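Local coordinates for putative cell invasion protein with MAC/Perforin domain (Bacteroides thetaiotaomicron VPI-5482, PDB 3KK7), which is of unknown function but, as a putative cell invasion protein of the MACPF family from a gut symbiont, may act on membranes, at residues M479-Y493 with W518-L532. Sequence-based numbering, arbitrary orientation.
Sequences MYKFKNANTNIWYIY and WVNGIPIKAVTMTTL
Lys481 reaches across to the C-terminal end of the helix ending at Gly521, where NZ donates to Val519 O at 2.8 Å. With chi1 at 74°, CG sits between the backbone N and the carbonyl carbon; the rest of the chain, extended, takes NZ to the helix end, while CB, at the root, lies 3.7 Å from CG2 of Ile522, the two side chains crossing at a slant. NZ comes in above the plane of the Val519 carbonyl, 38° out of it. The helix end, rich in carbonyl oxygens, probably favours the positive charge. A methionine in its place would probably leave Val519 O without this donor and the helix end without its compensating charge. Backbone bonds flank the same residue: Lys481 N donates to Pro523 O (3.0 Å), and Lys481 O accepts from Lys525 N, making a single beta bridge with Ile524. The connection between the two helices thus runs along strand 480-484, an outermost strand of the four-stranded mixed sheet in the C-terminal D3 region, and the hairpin 480-493 carries side chains to both helices. Tyr493 brings its OH to Lys525 O (2.7 Å), the acceptor lying near the ring plane but the hydroxyl 51° out of the carbonyl plane. Val527 O lies over one face of Phe482, 3.3 Å above the ring plane and displaced toward the rim near CZ, while the selenium of Met529, a selenomethionine in this crystal, meets the ring edge, 3.9 Å from CZ, a Met-aromatic contact. Bends at chi2 and chi3 fold Met529 so that CE reaches Tyr491 CZ at 3.4 Å. Over a face of that Tyr491 ring sits Leu532 CD2; beside helix 516-521, Ile492 packs CD1 on both methyls of Val519 and, just past the helix, CG2 against Ile522 CD1.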
HETATM    1  N   MSE A 479      11.809  29.283 -10.907  1.00 33.83           N
HETATM    2  CA  MSE A 479      11.040  28.691  -9.830  1.00 34.11           C
HETATM    3  C   MSE A 479      10.681  29.540  -8.658  1.00 33.66           C
HETATM    4  O   MSE A 479      11.365  30.498  -8.320  1.00 34.21           O
HETATM    5  CB  MSE A 479      11.778  27.473  -9.354  1.00 34.51           C
HETATM    6  CG  MSE A 479      12.072  26.622 -10.527  1.00 36.51           C
HETATM    7 SE   MSE A 479      12.243  24.836 -10.088  0.75 41.57          SE
HETATM    8  CE  MSE A 479      10.457  24.313  -9.514  1.00 42.13           C
ATOM      9  N   TYR A 480       9.569  29.151  -8.051  1.00 33.22           N
ATOM     10  CA  TYR A 480       9.082  29.745  -6.831  1.00 33.20           C
ATOM     11  C   TYR A 480       8.834  28.611  -5.846  1.00 32.58           C
ATOM     12  O   TYR A 480       8.841  27.444  -6.215  1.00 32.24           O
ATOM     13  CB  TYR A 480       7.778  30.501  -7.082  1.00 33.51           C
ATOM     14  CG  TYR A 480       7.889  31.682  -8.030  1.00 34.23           C
ATOM     15  CD1 TYR A 480       8.101  32.966  -7.554  1.00 34.64           C
ATOM     16  CD2 TYR A 480       7.743  31.508  -9.404  1.00 35.34           C
ATOM     17  CE1 TYR A 480       8.177  34.049  -8.424  1.00 35.66           C
ATOM     18  CE2 TYR A 480       7.819  32.576 -10.276  1.00 36.06           C
ATOM     19  CZ  TYR A 480       8.038  33.838  -9.780  1.00 36.14           C
ATOM     20  OH  TYR A 480       8.114  34.884 -10.650  1.00 37.21           O
ATOM     21  N   LYS A 481       8.611  28.961  -4.591  1.00 31.98           N
ATOM     22  CA  LYS A 481       8.336  27.961  -3.580  1.00 31.57           C
ATOM     23  C   LYS A 481       7.353  28.512  -2.548  1.00 31.19           C
ATOM     24  O   LYS A 481       7.208  29.740  -2.386  1.00 31.36           O
ATOM     25  CB  LYS A 481       9.638  27.540  -2.892  1.00 31.33           C
ATOM     26  CG  LYS A 481      10.160  28.586  -1.936  1.00 31.57           C
ATOM     27  CD  LYS A 481      11.552  28.295  -1.411  1.00 32.10           C
ATOM     28  CE  LYS A 481      11.918  29.295  -0.319  1.00 31.50           C
ATOM     29  NZ  LYS A 481      13.304  29.106   0.107  1.00 32.31           N
ATOM     30  N   PHE A 482       6.690  27.597  -1.850  1.00 30.27           N
ATOM     31  CA  PHE A 482       5.917  27.961  -0.666  1.00 29.70           C
ATOM     32  C   PHE A 482       5.800  26.750   0.265  1.00 29.07           C
ATOM     33  O   PHE A 482       5.914  25.597  -0.182  1.00 28.32           O
ATOM     34  CB  PHE A 482       4.532  28.501  -1.046  1.00 29.46           C
ATOM     35  CG  PHE A 482       3.581  27.443  -1.520  1.00 29.84           C
ATOM     36  CD1 PHE A 482       3.618  26.998  -2.838  1.00 31.66           C
ATOM     37  CD2 PHE A 482       2.650  26.882  -0.647  1.00 29.75           C
ATOM     38  CE1 PHE A 482       2.727  26.008  -3.284  1.00 32.80           C
ATOM     39  CE2 PHE A 482       1.760  25.882  -1.077  1.00 30.00           C
ATOM     40  CZ  PHE A 482       1.795  25.441  -2.394  1.00 30.89           C
ATOM     41  N   LYS A 483       5.582  27.026   1.550  1.00 28.38           N
ATOM     42  CA  LYS A 483       5.367  25.978   2.530  1.00 28.14           C
ATOM     43  C   LYS A 483       3.903  25.842   2.887  1.00 27.71           C
ATOM     44  O   LYS A 483       3.276  26.820   3.267  1.00 28.38           O
ATOM     45  CB  LYS A 483       6.158  26.257   3.805  1.00 27.88           C
ATOM     46  CG  LYS A 483       6.279  25.042   4.683  1.00 27.93           C
ATOM     47  CD  LYS A 483       7.189  25.274   5.860  1.00 28.72           C
ATOM     48  CE  LYS A 483       6.503  26.075   6.929  1.00 29.54           C
ATOM     49  NZ  LYS A 483       7.219  25.877   8.201  1.00 31.75           N
ATOM     50  N   ASN A 484       3.375  24.623   2.792  1.00 27.13           N
ATOM     51  CA  ASN A 484       2.046  24.298   3.313  1.00 26.73           C
ATOM     52  C   ASN A 484       2.120  24.266   4.841  1.00 26.94           C
ATOM     53  O   ASN A 484       2.900  23.520   5.422  1.00 26.93           O
ATOM     54  CB  ASN A 484       1.574  22.949   2.760  1.00 26.28           C
ATOM     55  CG  ASN A 484       0.169  22.589   3.194  1.00 26.47           C
ATOM     56  OD1 ASN A 484      -0.124  22.508   4.387  1.00 27.58           O
ATOM     57  ND2 ASN A 484      -0.710  22.354   2.226  1.00 25.04           N
ATOM     58  N   ALA A 485       1.308  25.090   5.484  1.00 27.28           N
ATOM     59  CA  ALA A 485       1.354  25.239   6.930  1.00 27.55           C
ATOM     60  C   ALA A 485       0.782  24.032   7.648  1.00 27.89           C
ATOM     61  O   ALA A 485       1.256  23.681   8.711  1.00 27.81           O
ATOM     62  CB  ALA A 485       0.607  26.494   7.359  1.00 27.52           C
ATOM     63  N   ASN A 486      -0.251  23.407   7.093  1.00 28.20           N
ATOM     64  CA  ASN A 486      -0.822  22.221   7.740  1.00 28.45           C
ATOM     65  C   ASN A 486       0.186  21.082   7.803  1.00 27.93           C
ATOM     66  O   ASN A 486       0.251  20.376   8.793  1.00 28.18           O
ATOM     67  CB  ASN A 486      -2.056  21.668   6.999  1.00 28.83           C
ATOM     68  CG  ASN A 486      -3.245  22.589   7.055  1.00 30.30           C
ATOM     69  OD1 ASN A 486      -3.725  22.946   8.132  1.00 33.52           O
ATOM     70  ND2 ASN A 486      -3.749  22.967   5.881  1.00 32.50           N
ATOM     71  N   THR A 487       0.929  20.887   6.724  1.00 27.21           N
ATOM     72  CA  THR A 487       1.718  19.680   6.564  1.00 26.80           C
ATOM     73  C   THR A 487       3.224  19.911   6.655  1.00 26.58           C
ATOM     74  O   THR A 487       3.969  18.961   6.773  1.00 26.15           O
ATOM     75  CB  THR A 487       1.408  19.068   5.209  1.00 26.78           C
ATOM     76  OG1 THR A 487       1.870  19.957   4.186  1.00 26.82           O
ATOM     77  CG2 THR A 487      -0.071  18.879   5.042  1.00 26.23           C
ATOM     78  N   ASN A 488       3.653  21.172   6.591  1.00 26.51           N
ATOM     79  CA  ASN A 488       5.069  21.549   6.581  1.00 26.82           C
ATOM     80  C   ASN A 488       5.860  20.986   5.410  1.00 26.79           C
ATOM     81  O   ASN A 488       7.021  20.641   5.536  1.00 27.18           O
ATOM     82  CB  ASN A 488       5.738  21.271   7.939  1.00 26.72           C
ATOM     83  CG  ASN A 488       5.444  22.383   8.959  1.00 28.10           C
ATOM     84  OD1 ASN A 488       5.660  23.564   8.664  1.00 30.82           O
ATOM     85  ND2 ASN A 488       4.944  22.018  10.143  1.00 26.87           N
ATOM     86  N   ILE A 489       5.222  20.925   4.254  1.00 26.72           N
ATOM     87  CA  ILE A 489       5.896  20.504   3.038  1.00 26.46           C
ATOM     88  C   ILE A 489       6.220  21.747   2.231  1.00 26.66           C
ATOM     89  O   ILE A 489       5.408  22.682   2.144  1.00 26.95           O
ATOM     90  CB  ILE A 489       5.036  19.527   2.209  1.00 26.04           C
ATOM     91  CG1 ILE A 489       4.733  18.278   3.056  1.00 26.02           C
ATOM     92  CG2 ILE A 489       5.742  19.159   0.913  1.00 25.43           C
ATOM     93  CD1 ILE A 489       3.813  17.292   2.409  1.00 24.02           C
ATOM     94  N   TRP A 490       7.431  21.772   1.688  1.00 26.44           N
ATOM     95  CA  TRP A 490       7.834  22.806   0.760  1.00 26.31           C
ATOM     96  C   TRP A 490       7.463  22.304  -0.613  1.00 25.86           C
ATOM     97  O   TRP A 490       7.668  21.131  -0.917  1.00 25.77           O
ATOM     98  CB  TRP A 490       9.336  23.062   0.821  1.00 26.27           C
ATOM     99  CG  TRP A 490       9.760  23.998   1.913  1.00 27.01           C
ATOM    100  CD1 TRP A 490      10.411  23.664   3.058  1.00 27.00           C
ATOM    101  CD2 TRP A 490       9.588  25.422   1.950  1.00 27.91           C
ATOM    102  NE1 TRP A 490      10.649  24.783   3.814  1.00 28.18           N
ATOM    103  CE2 TRP A 490      10.154  25.878   3.163  1.00 28.62           C
ATOM    104  CE3 TRP A 490       9.024  26.358   1.076  1.00 27.89           C
ATOM    105  CZ2 TRP A 490      10.159  27.231   3.538  1.00 27.65           C
ATOM    106  CZ3 TRP A 490       9.034  27.716   1.448  1.00 28.29           C
ATOM    107  CH2 TRP A 490       9.595  28.131   2.667  1.00 27.38           C
ATOM    108  N   TYR A 491       6.871  23.178  -1.414  1.00 25.79           N
ATOM    109  CA  TYR A 491       6.558  22.873  -2.803  1.00 25.74           C
ATOM    110  C   TYR A 491       7.282  23.919  -3.640  1.00 26.53           C
ATOM    111  O   TYR A 491       6.987  25.125  -3.544  1.00 26.47           O
ATOM    112  CB  TYR A 491       5.054  22.909  -3.059  1.00 25.59           C
ATOM    113  CG  TYR A 491       4.285  21.853  -2.339  1.00 23.28           C
ATOM    114  CD1 TYR A 491       4.155  20.587  -2.881  1.00 23.29           C
ATOM    115  CD2 TYR A 491       3.683  22.104  -1.117  1.00 21.91           C
ATOM    116  CE1 TYR A 491       3.441  19.577  -2.225  1.00 20.84           C
ATOM    117  CE2 TYR A 491       2.964  21.096  -0.454  1.00 20.68           C
ATOM    118  CZ  TYR A 491       2.859  19.838  -1.025  1.00 20.13           C
ATOM    119  OH  TYR A 491       2.172  18.826  -0.415  1.00 20.65           O
ATOM    120  N   ILE A 492       8.278  23.440  -4.392  1.00 27.31           N
ATOM    121  CA  ILE A 492       9.062  24.256  -5.311  1.00 28.10           C
ATOM    122  C   ILE A 492       8.531  23.967  -6.708  1.00 28.41           C
ATOM    123  O   ILE A 492       8.554  22.826  -7.163  1.00 28.55           O
ATOM    124  CB  ILE A 492      10.559  23.952  -5.197  1.00 28.07           C
ATOM    125  CG1 ILE A 492      10.961  24.043  -3.723  1.00 29.91           C
ATOM    126  CG2 ILE A 492      11.366  24.924  -6.023  1.00 27.35           C
ATOM    127  CD1 ILE A 492      12.465  24.101  -3.468  1.00 32.29           C
ATOM    128  N   TYR A 493       8.017  25.001  -7.366  1.00 28.73           N
ATOM    129  CA  TYR A 493       7.256  24.821  -8.591  1.00 28.97           C
ATOM    130  C   TYR A 493       7.715  25.765  -9.663  1.00 28.60           C
ATOM    131  O   TYR A 493       8.123  26.885  -9.377  1.00 28.50           O
ATOM    132  CB  TYR A 493       5.754  25.021  -8.337  1.00 29.10           C
ATOM    133  CG  TYR A 493       5.337  26.429  -7.964  1.00 28.99           C
ATOM    134  CD1 TYR A 493       5.456  26.883  -6.654  1.00 29.16           C
ATOM    135  CD2 TYR A 493       4.777  27.289  -8.918  1.00 30.03           C
ATOM    136  CE1 TYR A 493       5.045  28.155  -6.297  1.00 30.75           C
ATOM    137  CE2 TYR A 493       4.370  28.578  -8.578  1.00 29.88           C
ATOM    138  CZ  TYR A 493       4.511  29.008  -7.267  1.00 30.98           C
ATOM    139  OH  TYR A 493       4.126  30.283  -6.922  1.00 33.18           O
ATOM    140  N   TRP A 518      20.709  26.760  -3.399  1.00 30.83           N
ATOM    141  CA  TRP A 518      19.767  27.063  -4.462  1.00 30.92           C
ATOM    142  C   TRP A 518      18.341  27.326  -3.960  1.00 31.13           C
ATOM    143  O   TRP A 518      17.720  28.332  -4.296  1.00 31.50           O
ATOM    144  CB  TRP A 518      19.756  25.932  -5.465  1.00 30.69           C
ATOM    145  CG  TRP A 518      18.698  26.083  -6.481  1.00 30.73           C
ATOM    146  CD1 TRP A 518      18.289  27.238  -7.081  1.00 30.10           C
ATOM    147  CD2 TRP A 518      17.927  25.032  -7.055  1.00 30.48           C
ATOM    148  NE1 TRP A 518      17.294  26.970  -7.982  1.00 31.33           N
ATOM    149  CE2 TRP A 518      17.057  25.620  -7.992  1.00 30.70           C
ATOM    150  CE3 TRP A 518      17.889  23.644  -6.869  1.00 30.55           C
ATOM    151  CZ2 TRP A 518      16.149  24.873  -8.735  1.00 32.11           C
ATOM    152  CZ3 TRP A 518      16.992  22.887  -7.624  1.00 31.19           C
ATOM    153  CH2 TRP A 518      16.131  23.501  -8.539  1.00 32.02           C
ATOM    154  N   VAL A 519      17.836  26.428  -3.140  1.00 31.09           N
ATOM    155  CA  VAL A 519      16.475  26.539  -2.668  1.00 31.60           C
ATOM    156  C   VAL A 519      16.238  27.775  -1.796  1.00 31.64           C
ATOM    157  O   VAL A 519      15.178  28.390  -1.862  1.00 31.17           O
ATOM    158  CB  VAL A 519      16.060  25.242  -1.933  1.00 32.01           C
ATOM    159  CG1 VAL A 519      14.754  25.450  -1.168  1.00 32.39           C
ATOM    160  CG2 VAL A 519      15.956  24.074  -2.956  1.00 30.94           C
ATOM    161  N   ASN A 520      17.231  28.140  -0.991  1.00 32.13           N
ATOM    162  CA  ASN A 520      17.123  29.326  -0.151  1.00 32.24           C
ATOM    163  C   ASN A 520      16.972  30.585  -0.994  1.00 32.29           C
ATOM    164  O   ASN A 520      16.278  31.512  -0.596  1.00 32.80           O
ATOM    165  CB  ASN A 520      18.337  29.476   0.775  1.00 32.48           C
ATOM    166  CG  ASN A 520      18.371  28.450   1.905  1.00 32.35           C
ATOM    167  OD1 ASN A 520      17.345  27.933   2.354  1.00 33.72           O
ATOM    168  ND2 ASN A 520      19.567  28.181   2.390  1.00 32.65           N
ATOM    169  N   GLY A 521      17.625  30.615  -2.152  1.00 32.22           N
ATOM    170  CA  GLY A 521      17.511  31.740  -3.082  1.00 31.92           C
ATOM    171  C   GLY A 521      16.179  31.820  -3.814  1.00 31.89           C
ATOM    172  O   GLY A 521      15.787  32.899  -4.259  1.00 31.68           O
ATOM    173  N   ILE A 522      15.485  30.683  -3.943  1.00 31.93           N
ATOM    174  CA  ILE A 522      14.191  30.633  -4.631  1.00 31.77           C
ATOM    175  C   ILE A 522      13.176  31.570  -3.946  1.00 31.84           C
ATOM    176  O   ILE A 522      12.985  31.495  -2.725  1.00 31.78           O
ATOM    177  CB  ILE A 522      13.623  29.172  -4.692  1.00 31.75           C
ATOM    178  CG1 ILE A 522      14.456  28.313  -5.660  1.00 31.92           C
ATOM    179  CG2 ILE A 522      12.132  29.166  -5.092  1.00 30.89           C
ATOM    180  CD1 ILE A 522      13.991  26.846  -5.782  1.00 30.96           C
ATOM    181  N   PRO A 523      12.528  32.454  -4.725  1.00 31.85           N
ATOM    182  CA  PRO A 523      11.541  33.354  -4.108  1.00 32.08           C
ATOM    183  C   PRO A 523      10.230  32.673  -3.681  1.00 32.15           C
ATOM    184  O   PRO A 523       9.718  31.793  -4.369  1.00 32.23           O
ATOM    185  CB  PRO A 523      11.294  34.422  -5.186  1.00 31.94           C
ATOM    186  CG  PRO A 523      11.768  33.830  -6.453  1.00 32.03           C
ATOM    187  CD  PRO A 523      12.834  32.832  -6.114  1.00 31.86           C
ATOM    188  N   ILE A 524       9.720  33.105  -2.535  1.00 32.42           N
ATOM    189  CA  ILE A 524       8.469  32.626  -1.979  1.00 32.77           C
ATOM    190  C   ILE A 524       7.274  33.200  -2.741  1.00 33.14           C
ATOM    191  O   ILE A 524       7.104  34.422  -2.815  1.00 32.57           O
ATOM    192  CB  ILE A 524       8.308  33.072  -0.491  1.00 32.78           C
ATOM    193  CG1 ILE A 524       9.281  32.312   0.413  1.00 32.58           C
ATOM    194  CG2 ILE A 524       6.875  32.862  -0.019  1.00 32.61           C
ATOM    195  CD1 ILE A 524       9.374  32.870   1.806  1.00 32.32           C
ATOM    196  N   LYS A 525       6.447  32.320  -3.291  1.00 33.58           N
ATOM    197  CA  LYS A 525       5.178  32.730  -3.876  1.00 34.00           C
ATOM    198  C   LYS A 525       4.155  31.631  -3.675  1.00 34.10           C
ATOM    199  O   LYS A 525       4.281  30.532  -4.231  1.00 34.36           O
ATOM    200  CB  LYS A 525       5.307  33.048  -5.365  1.00 34.44           C
ATOM    201  CG  LYS A 525       4.006  33.589  -5.991  1.00 35.28           C
ATOM    202  CD  LYS A 525       4.244  34.302  -7.321  1.00 35.44           C
ATOM    203  CE  LYS A 525       3.050  35.154  -7.729  1.00 34.92           C
ATOM    204  NZ  LYS A 525       3.447  36.092  -8.818  1.00 35.50           N
ATOM    205  N   ALA A 526       3.141  31.938  -2.871  1.00 34.10           N
ATOM    206  CA  ALA A 526       2.100  30.983  -2.558  1.00 33.74           C
ATOM    207  C   ALA A 526       1.250  30.733  -3.793  1.00 33.47           C
ATOM    208  O   ALA A 526       1.064  31.614  -4.631  1.00 33.94           O
ATOM    209  CB  ALA A 526       1.235  31.484  -1.397  1.00 33.67           C
ATOM    210  N   VAL A 527       0.803  29.494  -3.917  1.00 33.14           N
ATOM    211  CA  VAL A 527      -0.261  29.118  -4.833  1.00 32.42           C
ATOM    212  C   VAL A 527      -1.100  28.159  -4.003  1.00 31.56           C
ATOM    213  O   VAL A 527      -0.595  27.584  -3.041  1.00 31.58           O
ATOM    214  CB  VAL A 527       0.299  28.499  -6.113  1.00 32.61           C
ATOM    215  CG1 VAL A 527      -0.770  27.776  -6.880  1.00 32.86           C
ATOM    216  CG2 VAL A 527       0.917  29.605  -6.973  1.00 32.30           C
ATOM    217  N   THR A 528      -2.388  28.051  -4.306  1.00 30.37           N
ATOM    218  CA  THR A 528      -3.277  27.213  -3.510  1.00 29.02           C
ATOM    219  C   THR A 528      -2.966  25.752  -3.818  1.00 28.93           C
ATOM    220  O   THR A 528      -2.465  25.423  -4.910  1.00 28.87           O
ATOM    221  CB  THR A 528      -4.754  27.473  -3.818  1.00 28.81           C
ATOM    222  OG1 THR A 528      -5.025  27.094  -5.173  1.00 28.38           O
ATOM    223  CG2 THR A 528      -5.115  28.943  -3.581  1.00 26.81           C
HETATM  224  N   MSE A 529      -3.262  24.876  -2.858  1.00 27.94           N
HETATM  225  CA  MSE A 529      -2.984  23.475  -3.048  1.00 27.23           C
HETATM  226  C   MSE A 529      -3.734  22.937  -4.254  1.00 27.64           C
HETATM  227  O   MSE A 529      -3.188  22.139  -5.022  1.00 28.27           O
HETATM  228  CB  MSE A 529      -3.329  22.660  -1.799  1.00 26.41           C
HETATM  229  CG  MSE A 529      -2.363  22.859  -0.639  1.00 24.30           C
HETATM  230 SE   MSE A 529      -0.477  22.570  -1.068  0.75 20.43          SE
HETATM  231  CE  MSE A 529      -0.472  20.637  -1.282  1.00 19.61           C
ATOM    232  N   THR A 530      -4.967  23.394  -4.449  1.00 27.93           N
ATOM    233  CA  THR A 530      -5.806  22.812  -5.490  1.00 27.73           C
ATOM    234  C   THR A 530      -5.196  23.171  -6.835  1.00 27.89           C
ATOM    235  O   THR A 530      -5.129  22.323  -7.711  1.00 27.67           O
ATOM    236  CB  THR A 530      -7.320  23.212  -5.376  1.00 27.83           C
ATOM    237  OG1 THR A 530      -7.491  24.574  -5.749  1.00 28.57           O
ATOM    238  CG2 THR A 530      -7.876  23.045  -3.961  1.00 26.33           C
ATOM    239  N   THR A 531      -4.694  24.403  -6.975  1.00 28.26           N
ATOM    240  CA  THR A 531      -3.983  24.824  -8.195  1.00 28.18           C
ATOM    241  C   THR A 531      -2.755  23.949  -8.408  1.00 28.63           C
ATOM    242  O   THR A 531      -2.497  23.463  -9.515  1.00 29.13           O
ATOM    243  CB  THR A 531      -3.570  26.324  -8.141  1.00 28.51           C
ATOM    244  OG1 THR A 531      -4.739  27.136  -8.294  1.00 27.69           O
ATOM    245  CG2 THR A 531      -2.537  26.689  -9.238  1.00 26.69           C
ATOM    246  N   LEU A 532      -2.009  23.709  -7.348  1.00 28.87           N
ATOM    247  CA  LEU A 532      -0.811  22.899  -7.472  1.00 29.09           C
ATOM    248  C   LEU A 532      -1.129  21.514  -8.026  1.00 29.33           C
ATOM    249  O   LEU A 532      -0.609  21.112  -9.063  1.00 30.11           O
ATOM    250  CB  LEU A 532      -0.109  22.786  -6.121  1.00 29.30           C
ATOM    251  CG  LEU A 532       1.379  22.451  -6.186  1.00 29.91           C
ATOM    252  CD1 LEU A 532       2.117  23.545  -7.011  1.00 27.75           C
ATOM    253  CD2 LEU A 532       1.943  22.304  -4.751  1.00 29.30           C
TER